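Long-range contact in endo-beta-1,4-glucanase (Bacillus licheniformis, PDB 2JEN), which hydrolyses the beta-1,4-linked glucan backbone of plant cell-wall polysaccharides, acting as a xyloglucanase of glycoside hydrolase family 12: residues K38-N51 / S91-G105. The protein carries 1 engineered substitution. Residues are numbered along the deposited sequence; the frame is centred on the assembly and turned at random. Where two conformers were deposited one is given.
Sequences KLYFKNKKYYIFNN and SIVSGWHWTEGYTAG. With GLC (alpha-D-glucopyranose), chain B; BGC (beta-D-glucopyranose), chain C; XYS (alpha-D-xylopyranose), chain D; BGC (beta-D-glucopyranose), chain E.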
ATOM      1  N   LYS A  38      11.632  15.083   3.073  1.00  8.91           N
ATOM      2  CA  LYS A  38      11.478  16.505   3.326  1.00  8.85           C
ATOM      3  C   LYS A  38      10.633  17.143   2.248  1.00  9.15           C
ATOM      4  O   LYS A  38      10.891  16.947   1.054  1.00  9.96           O
ATOM      5  CB  LYS A  38      12.834  17.198   3.374  1.00  9.81           C
ATOM      6  CG  LYS A  38      13.743  16.689   4.496  1.00 10.78           C
ATOM      7  CD  LYS A  38      15.136  17.308   4.514  1.00 11.85           C
ATOM      8  CE  LYS A  38      15.928  16.793   5.707  1.00 14.79           C
ATOM      9  NZ  LYS A  38      17.296  17.327   5.745  1.00 19.47           N
ATOM     10  N   LEU A  39       9.635  17.908   2.672  1.00  8.76           N
ATOM     11  CA  LEU A  39       8.852  18.744   1.797  1.00  8.93           C
ATOM     12  C   LEU A  39       9.108  20.203   2.131  1.00  9.12           C
ATOM     13  O   LEU A  39       8.598  20.753   3.122  1.00  9.72           O
ATOM     14  CB  LEU A  39       7.344  18.453   1.868  1.00  9.68           C
ATOM     15  CG  LEU A  39       6.918  17.060   1.399  1.00  9.36           C
ATOM     16  CD1 LEU A  39       5.448  16.791   1.672  1.00 10.40           C
ATOM     17  CD2 LEU A  39       7.213  16.864  -0.100  1.00 10.74           C
ATOM     18  N   TYR A  40       9.894  20.870   1.289  1.00  9.89           N
ATOM     19  CA  TYR A  40      10.246  22.266   1.521  1.00 10.39           C
ATOM     20  C   TYR A  40       9.088  23.166   1.134  1.00 10.19           C
ATOM     21  O   TYR A  40       8.305  22.871   0.215  1.00 11.86           O
ATOM     22  CB  TYR A  40      11.469  22.649   0.691  1.00 11.00           C
ATOM     23  CG  TYR A  40      12.743  21.960   1.129  1.00 11.33           C
ATOM     24  CD1 TYR A  40      13.092  20.734   0.611  1.00 12.16           C
ATOM     25  CD2 TYR A  40      13.564  22.515   2.109  1.00 12.66           C
ATOM     26  CE1 TYR A  40      14.233  20.072   1.000  1.00 14.14           C
ATOM     27  CE2 TYR A  40      14.723  21.848   2.522  1.00 12.95           C
ATOM     28  CZ  TYR A  40      15.045  20.628   1.967  1.00 13.50           C
ATOM     29  OH  TYR A  40      16.187  19.965   2.362  1.00 16.54           O
ATOM     30  N   PHE A  41       8.996  24.323   1.783  1.00 10.81           N
ATOM     31  CA  PHE A  41       8.007  25.329   1.410  1.00 11.37           C
ATOM     32  C   PHE A  41       8.477  26.690   1.859  1.00 12.19           C
ATOM     33  O   PHE A  41       9.487  26.810   2.557  1.00 12.29           O
ATOM     34  CB  PHE A  41       6.601  24.979   1.895  1.00 11.87           C
ATOM     35  CG  PHE A  41       6.417  24.947   3.393  1.00 10.92           C
ATOM     36  CD1 PHE A  41       6.831  23.874   4.161  1.00 11.34           C
ATOM     37  CD2 PHE A  41       5.777  25.981   4.040  1.00 12.99           C
ATOM     38  CE1 PHE A  41       6.609  23.860   5.508  1.00 12.34           C
ATOM     39  CE2 PHE A  41       5.544  25.948   5.409  1.00 12.63           C
ATOM     40  CZ  PHE A  41       5.978  24.918   6.133  1.00 12.29           C
ATOM     41  N   LYS A  42       7.812  27.730   1.347  1.00 13.57           N
ATOM     42  CA  LYS A  42       8.189  29.122   1.639  0.50 14.19           C
ATOM     43  C   LYS A  42       9.619  29.417   1.210  1.00 14.17           C
ATOM     44  O   LYS A  42      10.457  29.851   2.011  1.00 14.34           O
ATOM     45  CB  LYS A  42       7.975  29.461   3.122  0.50 15.20           C
ATOM     46  CG  LYS A  42       7.904  30.958   3.442  0.50 16.33           C
ATOM     47  CD  LYS A  42       6.491  31.503   3.063  0.50 19.04           C
ATOM     48  CE  LYS A  42       5.418  31.136   4.143  0.50 20.96           C
ATOM     49  NZ  LYS A  42       3.965  31.149   3.681  0.50 20.10           N
ATOM     50  N   ASN A  43       9.926  29.192  -0.072  1.00 15.00           N
ATOM     51  CA  ASN A  43      11.258  29.439  -0.607  0.50 15.07           C
ATOM     52  C   ASN A  43      12.337  28.722   0.198  1.00 15.17           C
ATOM     53  O   ASN A  43      13.430  29.235   0.426  1.00 15.57           O
ATOM     54  CB  ASN A  43      11.520  30.957  -0.698  0.50 15.96           C
ATOM     55  CG  ASN A  43      12.713  31.314  -1.566  0.50 17.11           C
ATOM     56  OD1 ASN A  43      13.366  32.347  -1.329  0.50 20.21           O
ATOM     57  ND2 ASN A  43      13.025  30.480  -2.546  0.50 14.21           N
ATOM     58  N   LYS A  44      12.023  27.483   0.587  1.00 13.69           N
ATOM     59  CA  LYS A  44      12.908  26.614   1.347  1.00 13.93           C
ATOM     60  C   LYS A  44      13.306  27.178   2.726  1.00 12.84           C
ATOM     61  O   LYS A  44      14.246  26.686   3.321  1.00 12.97           O
ATOM     62  CB  LYS A  44      14.132  26.139   0.576  1.00 14.85           C
ATOM     63  CG  LYS A  44      13.838  25.390  -0.704  1.00 15.64           C
ATOM     64  CD  LYS A  44      15.067  24.858  -1.385  1.00 16.82           C
ATOM     65  CE  LYS A  44      15.705  23.665  -0.708  1.00 20.06           C
ATOM     66  NZ  LYS A  44      16.918  23.123  -1.410  1.00 23.10           N
ATOM     67  N   LYS A  45      12.524  28.106   3.258  1.00 12.34           N
ATOM     68  CA  LYS A  45      12.734  28.570   4.645  1.00 11.96           C
ATOM     69  C   LYS A  45      12.355  27.482   5.641  1.00 12.44           C
ATOM     70  O   LYS A  45      12.919  27.404   6.723  1.00 12.39           O
ATOM     71  CB  LYS A  45      11.872  29.807   4.911  1.00 12.30           C
ATOM     72  CG  LYS A  45      12.123  30.480   6.257  1.00 13.04           C
ATOM     73  CD  LYS A  45      11.148  31.642   6.454  1.00 13.42           C
ATOM     74  CE  LYS A  45      11.238  32.177   7.881  1.00 14.52           C
ATOM     75  NZ  LYS A  45      10.283  33.285   8.172  1.00 15.44           N
ATOM     76  N   TYR A  46      11.410  26.646   5.252  1.00 11.39           N
ATOM     77  CA  TYR A  46      10.934  25.556   6.113  1.00 10.53           C
ATOM     78  C   TYR A  46      10.937  24.266   5.351  1.00 10.31           C
ATOM     79  O   TYR A  46      10.865  24.248   4.121  1.00 10.50           O
ATOM     80  CB  TYR A  46       9.495  25.814   6.553  1.00 10.90           C
ATOM     81  CG  TYR A  46       9.191  27.188   7.108  1.00 11.69           C
ATOM     82  CD1 TYR A  46       9.864  27.706   8.208  1.00 11.47           C
ATOM     83  CD2 TYR A  46       8.193  27.956   6.549  1.00 11.81           C
ATOM     84  CE1 TYR A  46       9.527  28.963   8.724  1.00 12.70           C
ATOM     85  CE2 TYR A  46       7.868  29.189   7.041  1.00 12.91           C
ATOM     86  CZ  TYR A  46       8.532  29.685   8.133  1.00 12.42           C
ATOM     87  OH  TYR A  46       8.194  30.933   8.636  1.00 14.15           O
ATOM     88  N   TYR A  47      10.921  23.166   6.092  1.00  9.83           N
ATOM     89  CA  TYR A  47      10.488  21.881   5.493  1.00  9.74           C
ATOM     90  C   TYR A  47       9.729  21.076   6.479  1.00  8.76           C
ATOM     91  O   TYR A  47       9.996  21.101   7.679  1.00 10.11           O
ATOM     92  CB  TYR A  47      11.663  21.064   4.925  1.00  9.93           C
ATOM     93  CG  TYR A  47      12.823  20.797   5.869  1.00  9.67           C
ATOM     94  CD1 TYR A  47      13.866  21.699   5.991  1.00 10.56           C
ATOM     95  CD2 TYR A  47      12.898  19.611   6.610  1.00  9.38           C
ATOM     96  CE1 TYR A  47      14.936  21.417   6.826  1.00 11.02           C
ATOM     97  CE2 TYR A  47      13.999  19.347   7.431  1.00 10.47           C
ATOM     98  CZ  TYR A  47      14.994  20.267   7.553  1.00 10.87           C
ATOM     99  OH  TYR A  47      16.094  19.982   8.339  1.00 12.16           O
ATOM    100  N   ILE A  48       8.740  20.362   5.974  1.00  8.54           N
ATOM    101  CA  ILE A  48       8.093  19.303   6.726  1.00  8.99           C
ATOM    102  C   ILE A  48       9.049  18.112   6.639  1.00  8.94           C
ATOM    103  O   ILE A  48       9.562  17.792   5.576  1.00  9.00           O
ATOM    104  CB  ILE A  48       6.681  18.940   6.184  1.00  8.62           C
ATOM    105  CG1 ILE A  48       5.851  20.198   5.847  1.00 10.24           C
ATOM    106  CG2 ILE A  48       5.972  18.050   7.169  1.00  9.69           C
ATOM    107  CD1 ILE A  48       4.500  19.912   5.220  1.00 11.77           C
ATOM    108  N   PHE A  49       9.245  17.470   7.764  1.00  8.71           N
ATOM    109  CA  PHE A  49      10.264  16.432   7.916  1.00  8.69           C
ATOM    110  C   PHE A  49       9.661  15.144   8.477  1.00  7.81           C
ATOM    111  O   PHE A  49       9.045  15.144   9.547  1.00  8.73           O
ATOM    112  CB  PHE A  49      11.332  16.968   8.891  1.00  9.55           C
ATOM    113  CG  PHE A  49      12.560  16.100   9.066  1.00  9.60           C
ATOM    114  CD1 PHE A  49      13.118  15.384   8.019  1.00 10.60           C
ATOM    115  CD2 PHE A  49      13.197  16.079  10.282  1.00 10.21           C
ATOM    116  CE1 PHE A  49      14.274  14.630   8.209  1.00 10.32           C
ATOM    117  CE2 PHE A  49      14.329  15.303  10.462  1.00 12.28           C
ATOM    118  CZ  PHE A  49      14.867  14.599   9.438  1.00 12.19           C
ATOM    119  N   ASN A  50       9.804  14.048   7.727  1.00  8.36           N
ATOM    120  CA  ASN A  50       9.248  12.756   8.117  1.00  8.49           C
ATOM    121  C   ASN A  50      10.213  12.093   9.081  1.00  8.76           C
ATOM    122  O   ASN A  50      10.871  11.076   8.789  1.00  9.26           O
ATOM    123  CB  ASN A  50       8.951  11.889   6.887  1.00  8.56           C
ATOM    124  CG  ASN A  50       7.891  10.862   7.168  1.00  9.84           C
ATOM    125  OD1 ASN A  50       7.069  11.064   8.075  1.00 11.60           O
ATOM    126  ND2 ASN A  50       7.789   9.835   6.348  1.00 10.82           N
ATOM    127  N   ASN A  51      10.308  12.682  10.282  1.00  8.42           N
ATOM    128  CA  ASN A  51      11.304  12.316  11.294  1.00  8.81           C
ATOM    129  C   ASN A  51      10.828  11.118  12.087  1.00  9.06           C
ATOM    130  O   ASN A  51       9.830  11.218  12.790  1.00  9.28           O
ATOM    131  CB  ASN A  51      11.531  13.521  12.213  1.00  8.92           C
ATOM    132  CG  ASN A  51      12.526  13.285  13.302  1.00  9.42           C
ATOM    133  OD1 ASN A  51      12.838  12.175  13.630  1.00 11.72           O
ATOM    134  ND2 ASN A  51      13.002  14.372  13.884  1.00 10.06           N
ATOM    135  N   SER A  91       7.321  16.814  11.856  1.00  8.22           N
ATOM    136  CA  SER A  91       7.511  18.179  12.274  1.00  9.17           C
ATOM    137  C   SER A  91       7.791  19.083  11.104  1.00  9.08           C
ATOM    138  O   SER A  91       8.130  18.631  10.004  1.00 10.13           O
ATOM    139  CB  SER A  91       8.675  18.234  13.260  1.00 10.39           C
ATOM    140  OG  SER A  91       9.776  17.484  12.774  1.00 10.03           O
ATOM    141  N   ILE A  92       7.615  20.387  11.352  1.00  9.24           N
ATOM    142  CA  ILE A  92       8.163  21.434  10.501  1.00  9.90           C
ATOM    143  C   ILE A  92       9.443  21.942  11.132  1.00  9.34           C
ATOM    144  O   ILE A  92       9.458  22.232  12.321  1.00 10.41           O
ATOM    145  CB  ILE A  92       7.180  22.602  10.310  1.00  9.38           C
ATOM    146  CG1 ILE A  92       5.849  22.101   9.775  1.00 11.44           C
ATOM    147  CG2 ILE A  92       7.809  23.671   9.418  1.00 11.60           C
ATOM    148  CD1 ILE A  92       4.709  23.171   9.840  1.00 13.33           C
ATOM    149  N   VAL A  93      10.482  22.112  10.315  1.00  9.41           N
ATOM    150  CA  VAL A  93      11.805  22.603  10.744  1.00  9.95           C
ATOM    151  C   VAL A  93      12.005  23.963  10.139  1.00 10.58           C
ATOM    152  O   VAL A  93      11.924  24.122   8.922  1.00 11.31           O
ATOM    153  CB  VAL A  93      12.940  21.636  10.323  1.00  9.79           C
ATOM    154  CG1 VAL A  93      14.334  22.201  10.614  1.00 11.38           C
ATOM    155  CG2 VAL A  93      12.749  20.285  10.979  1.00 11.13           C
ATOM    156  N   SER A  94      12.429  24.928  10.955  1.00 10.96           N
ATOM    157  CA  SER A  94      13.141  26.131  10.526  1.00 11.28           C
ATOM    158  C   SER A  94      14.512  26.187  11.132  1.00 11.25           C
ATOM    159  O   SER A  94      14.631  26.038  12.336  1.00 12.21           O
ATOM    160  CB  SER A  94      12.333  27.359  10.952  1.00 12.56           C
ATOM    161  OG  SER A  94      12.895  28.502  10.323  1.00 14.03           O
ATOM    162  N   GLY A  95      15.535  26.388  10.323  1.00 11.32           N
ATOM    163  CA  GLY A  95      16.896  26.412  10.792  1.00 11.67           C
ATOM    164  C   GLY A  95      17.616  25.129  10.561  1.00 11.95           C
ATOM    165  O   GLY A  95      17.577  24.558   9.464  1.00 12.05           O
ATOM    166  N   TRP A  96      18.315  24.686  11.596  1.00 12.42           N
ATOM    167  CA  TRP A  96      19.175  23.515  11.546  1.00 11.77           C
ATOM    168  C   TRP A  96      18.450  22.240  12.031  1.00 11.37           C
ATOM    169  O   TRP A  96      17.606  22.291  12.913  1.00 12.64           O
ATOM    170  CB  TRP A  96      20.420  23.792  12.420  1.00 12.33           C
ATOM    171  CG  TRP A  96      21.317  22.651  12.732  1.00 12.37           C
ATOM    172  CD1 TRP A  96      22.462  22.320  12.096  1.00 12.90           C
ATOM    173  CD2 TRP A  96      21.193  21.738  13.838  1.00 12.00           C
ATOM    174  NE1 TRP A  96      23.043  21.236  12.683  1.00 13.51           N
ATOM    175  CE2 TRP A  96      22.284  20.848  13.761  1.00 12.86           C
ATOM    176  CE3 TRP A  96      20.241  21.553  14.845  1.00 12.55           C
ATOM    177  CZ2 TRP A  96      22.484  19.832  14.690  1.00 13.03           C
ATOM    178  CZ3 TRP A  96      20.398  20.523  15.735  1.00 12.56           C
ATOM    179  CH2 TRP A  96      21.513  19.674  15.660  1.00 12.17           C
ATOM    180  N   HIS A  97      18.810  21.071  11.496  1.00 11.86           N
ATOM    181  CA  HIS A  97      18.413  19.810  12.127  1.00 11.90           C
ATOM    182  C   HIS A  97      19.377  18.705  11.714  1.00 12.30           C
ATOM    183  O   HIS A  97      19.137  17.962  10.769  1.00 12.36           O
ATOM    184  CB  HIS A  97      16.981  19.397  11.797  1.00 11.46           C
ATOM    185  CG  HIS A  97      16.531  18.238  12.625  1.00 11.08           C
ATOM    186  ND1 HIS A  97      15.851  18.411  13.811  1.00 10.55           N
ATOM    187  CD2 HIS A  97      16.771  16.911  12.505  1.00 11.59           C
ATOM    188  CE1 HIS A  97      15.671  17.223  14.367  1.00 11.26           C
ATOM    189  NE2 HIS A  97      16.221  16.293  13.597  1.00 11.55           N
ATOM    190  N   TRP A  98      20.517  18.633  12.392  1.00 12.44           N
ATOM    191  CA  TRP A  98      21.601  17.726  12.014  1.00 13.04           C
ATOM    192  C   TRP A  98      21.847  17.818  10.506  1.00 13.52           C
ATOM    193  O   TRP A  98      21.961  16.820   9.800  1.00 14.23           O
ATOM    194  CB  TRP A  98      21.302  16.306  12.485  1.00 13.89           C
ATOM    195  CG  TRP A  98      21.564  16.124  13.968  1.00 14.11           C
ATOM    196  CD1 TRP A  98      22.734  15.692  14.525  1.00 15.63           C
ATOM    197  CD2 TRP A  98      20.674  16.369  15.057  1.00 13.63           C
ATOM    198  NE1 TRP A  98      22.613  15.637  15.883  1.00 15.91           N
ATOM    199  CE2 TRP A  98      21.367  16.060  16.243  1.00 14.79           C
ATOM    200  CE3 TRP A  98      19.371  16.836  15.154  1.00 12.77           C
ATOM    201  CZ2 TRP A  98      20.791  16.187  17.491  1.00 15.03           C
ATOM    202  CZ3 TRP A  98      18.816  16.981  16.395  1.00 14.94           C
ATOM    203  CH2 TRP A  98      19.531  16.660  17.547  1.00 14.86           C
ATOM    204  N   THR A  99      21.947  19.050  10.046  1.00 13.72           N
ATOM    205  CA  THR A  99      22.205  19.390   8.669  1.00 14.19           C
ATOM    206  C   THR A  99      23.484  20.214   8.595  1.00 16.85           C
ATOM    207  O   THR A  99      23.953  20.758   9.572  1.00 16.34           O
ATOM    208  CB  THR A  99      21.032  20.215   8.070  1.00 14.26           C
ATOM    209  OG1 THR A  99      20.637  21.266   8.958  1.00 13.05           O
ATOM    210  CG2 THR A  99      19.835  19.330   7.760  1.00 14.43           C
ATOM    211  N   GLU A 100      24.048  20.309   7.393  1.00 18.69           N
ATOM    212  CA  GLU A 100      25.159  21.242   7.190  0.50 19.70           C
ATOM    213  C   GLU A 100      24.567  22.621   7.011  1.00 19.68           C
ATOM    214  O   GLU A 100      24.322  23.104   5.902  1.00 23.84           O
ATOM    215  CB  GLU A 100      26.064  20.855   6.018  0.50 20.80           C
ATOM    216  CG  GLU A 100      27.234  21.849   5.724  0.50 21.89           C
ATOM    217  CD  GLU A 100      27.962  22.431   6.962  0.50 25.84           C
ATOM    218  OE1 GLU A 100      28.524  21.659   7.761  0.50 24.74           O
ATOM    219  OE2 GLU A 100      28.005  23.679   7.121  0.50 30.50           O
ATOM    220  N   GLY A 101      24.337  23.287   8.121  1.00 19.51           N
ATOM    221  CA  GLY A 101      23.771  24.597   8.101  1.00 17.75           C
ATOM    222  C   GLY A 101      22.288  24.673   8.391  1.00 16.00           C
ATOM    223  O   GLY A 101      21.715  23.807   9.019  1.00 14.99           O
ATOM    224  N   TYR A 102      21.714  25.784   7.973  1.00 13.72           N
ATOM    225  CA  TYR A 102      20.440  26.286   8.423  1.00 13.45           C
ATOM    226  C   TYR A 102      19.592  26.616   7.191  1.00 13.55           C
ATOM    227  O   TYR A 102      20.127  27.163   6.206  1.00 14.51           O
ATOM    228  CB  TYR A 102      20.614  27.587   9.226  1.00 14.11           C
ATOM    229  CG  TYR A 102      21.670  27.475  10.340  1.00 13.79           C
ATOM    230  CD1 TYR A 102      23.008  27.573  10.077  1.00 13.90           C
ATOM    231  CD2 TYR A 102      21.296  27.267  11.675  1.00 13.09           C
ATOM    232  CE1 TYR A 102      23.952  27.471  11.076  1.00 13.51           C
ATOM    233  CE2 TYR A 102      22.233  27.164  12.688  1.00 13.95           C
ATOM    234  CZ  TYR A 102      23.568  27.271  12.394  1.00 14.50           C
ATOM    235  OH  TYR A 102      24.557  27.194  13.378  1.00 16.07           O
ATOM    236  N   THR A 103      18.281  26.432   7.261  1.00 12.82           N
ATOM    237  CA  THR A 103      17.435  26.760   6.108  1.00 12.59           C
ATOM    238  C   THR A 103      17.569  28.233   5.726  1.00 13.74           C
ATOM    239  O   THR A 103      17.729  29.132   6.561  1.00 14.07           O
ATOM    240  CB  THR A 103      15.961  26.402   6.339  1.00 12.36           C
ATOM    241  OG1 THR A 103      15.471  27.074   7.492  1.00 12.24           O
ATOM    242  CG2 THR A 103      15.721  24.864   6.483  1.00 13.03           C
ATOM    243  N   ALA A 104      17.542  28.440   4.428  1.00 14.46           N
ATOM    244  CA  ALA A 104      17.697  29.772   3.858  1.00 15.03           C
ATOM    245  C   ALA A 104      16.629  30.700   4.361  1.00 14.68           C
ATOM    246  O   ALA A 104      15.442  30.398   4.316  1.00 14.14           O
ATOM    247  CB  ALA A 104      17.626  29.633   2.313  1.00 16.71           C
ATOM    248  N   GLY A 105      17.025  31.896   4.823  1.00 14.61           N
ATOM    249  CA  GLY A 105      16.069  32.882   5.235  1.00 15.09           C
ATOM    250  C   GLY A 105      15.402  32.635   6.561  1.00 14.71           C
ATOM    251  O   GLY A 105      14.487  33.336   6.925  1.00 15.50           O
TER
HETATM  252  C1  GLC B   2      15.347  14.167  18.577  1.00 15.78           C
HETATM  253  C2  GLC B   2      15.524  14.554  17.122  1.00 17.51           C
HETATM  254  C3  GLC B   2      16.256  13.473  16.367  1.00 17.27           C
HETATM  255  C4  GLC B   2      17.574  13.204  17.092  1.00 17.46           C
HETATM  256  C5  GLC B   2      17.287  12.813  18.551  1.00 19.66           C
HETATM  257  C6  GLC B   2      18.620  12.678  19.303  1.00 24.31           C
HETATM  258  O2  GLC B   2      14.292  14.872  16.475  1.00 15.80           O
HETATM  259  O3  GLC B   2      16.382  13.868  14.991  1.00 17.17           O
HETATM  260  O4  GLC B   2      18.286  12.153  16.507  1.00 20.88           O
HETATM  261  O5  GLC B   2      16.614  13.888  19.176  1.00 17.31           O
HETATM  262  O6  GLC B   2      18.888  11.330  19.616  1.00 32.00           O
HETATM  263  C2  BGC C   3      20.544  11.732  15.664  1.00 26.00           C
HETATM  264  C3  BGC C   3      21.470  12.180  14.528  1.00 27.25           C
HETATM  265  C4  BGC C   3      20.757  12.185  13.190  1.00 26.97           C
HETATM  266  C5  BGC C   3      19.448  12.950  13.259  1.00 25.02           C
HETATM  267  C6  BGC C   3      18.549  12.820  12.007  1.00 25.19           C
HETATM  268  C1  BGC C   3      19.307  12.584  15.607  1.00 23.20           C
HETATM  269  O2  BGC C   3      21.129  11.905  16.953  1.00 28.50           O
HETATM  270  O3  BGC C   3      22.594  11.311  14.431  1.00 30.30           O
HETATM  271  O4  BGC C   3      21.581  12.892  12.277  1.00 29.38           O
HETATM  272  O5  BGC C   3      18.715  12.471  14.356  1.00 20.92           O
HETATM  273  O6  BGC C   3      18.361  11.444  11.606  1.00 27.24           O
HETATM  274  C1  XYS D   5      17.576  10.618  12.512  1.00 26.22           C
HETATM  275  C2  XYS D   5      17.376   9.247  11.878  1.00 25.53           C
HETATM  276  C3  XYS D   5      16.276   9.276  10.809  1.00 24.78           C
HETATM  277  C4  XYS D   5      15.075  10.046  11.370  1.00 21.94           C
HETATM  278  C5  XYS D   5      15.419  11.419  11.964  1.00 20.88           C
HETATM  279  O2  XYS D   5      18.610   8.838  11.265  1.00 27.34           O
HETATM  280  O3  XYS D   5      15.843   7.978  10.350  1.00 26.28           O
HETATM  281  O4  XYS D   5      14.064  10.129  10.400  1.00 14.74           O
HETATM  282  O5  XYS D   5      16.405  11.250  12.920  1.00 24.83           O
HETATM  283  C2  BGC E   4      22.493  13.192  10.096  1.00 37.88           C
HETATM  284  C3  BGC E   4      23.165  12.496   8.916  1.00 39.89           C
HETATM  285  C4  BGC E   4      24.247  11.532   9.384  1.00 41.20           C
HETATM  286  C5  BGC E   4      23.672  10.578  10.419  1.00 42.66           C
HETATM  287  C6  BGC E   4      24.710   9.560  10.904  1.00 44.49           C
HETATM  288  C1  BGC E   4      22.069  12.161  11.144  1.00 36.39           C
HETATM  289  O2  BGC E   4      21.378  13.969   9.656  1.00 36.34           O
HETATM  290  O3  BGC E   4      23.752  13.449   8.055  1.00 40.49           O
HETATM  291  O4  BGC E   4      24.765  10.832   8.261  1.00 41.63           O
HETATM  292  O5  BGC E   4      23.162  11.331  11.506  1.00 39.42           O
HETATM  293  O6  BGC E   4      25.498  10.112  11.939  1.00 47.27           O
HETATM  294  O   HOH W   1      17.554  17.021   8.588  0.50 17.97           O
HETATM  295  O   HOH W   2      14.024  31.334   2.205  1.00 18.25           O
HETATM  296  O   HOH W   3      16.874  26.126   2.804  1.00 15.32           O
HETATM  297  O   HOH W   4      17.917  22.079   8.324  1.00 13.59           O
HETATM  298  O   HOH W   5      12.473  17.273  13.425  1.00 10.30           O
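Y47 and V93 face each other as a hydrogen-bonded pair where strands 46-49 and 91-95 run antiparallel in the glycan-binding sheet of the family 12 beta-sandwich, a worked example of a hairpin, 38-41/46-49, added onto a strand whose following loop brings H97 and W98 to the bound glycan. V93 N reaches Y47 O at 2.9 Å, and F49 N binds S91 O. Packing is tight on the Y47 side: V93 CB sits over one face of the tyrosine ring, 3.9 Å from its centroid, K38 CD lies over the opposite face, and T103 CG2 meets the ring edge. With CG wedged between backbone N and carbonyl carbon (chi1 53°), the ring lies alongside V93, and its OH, touching H97 CB, shares a water with G95 O and T99 OG1. On the face of the sheet that carries Y46, I48 and I92, I92 CG2 packs against Y46 CB and F41 CZ, towards M73 of the second sheet.

At the turn, T103 OG1 donates to K45 O at 2.7 Å, from 38° out of the carbonyl plane. The solvent side is N43 and K44, where waters join N43 O to A104 O and K44 O to A104 N.

Towards the cleft, F49 and H97 form an offset edge-to-face pair, planes at 64°, with F49 CE2 near H97 CD2, while W98 CE3 lies against the opposite imidazole face, toward its rim. H97 ND1 is bonded to E239, and W98 carries glucose units on one face with W96 behind it. An alanine in place of W98 would probably strip the sugars of their stacking platform and leave the H97 ring freer to tilt. H97 NE2 donates to O3 of the alpha-D-glucopyranose (chain B) at 2.8 Å, and N51 ND2 to O2 of that residue at 2.9 Å.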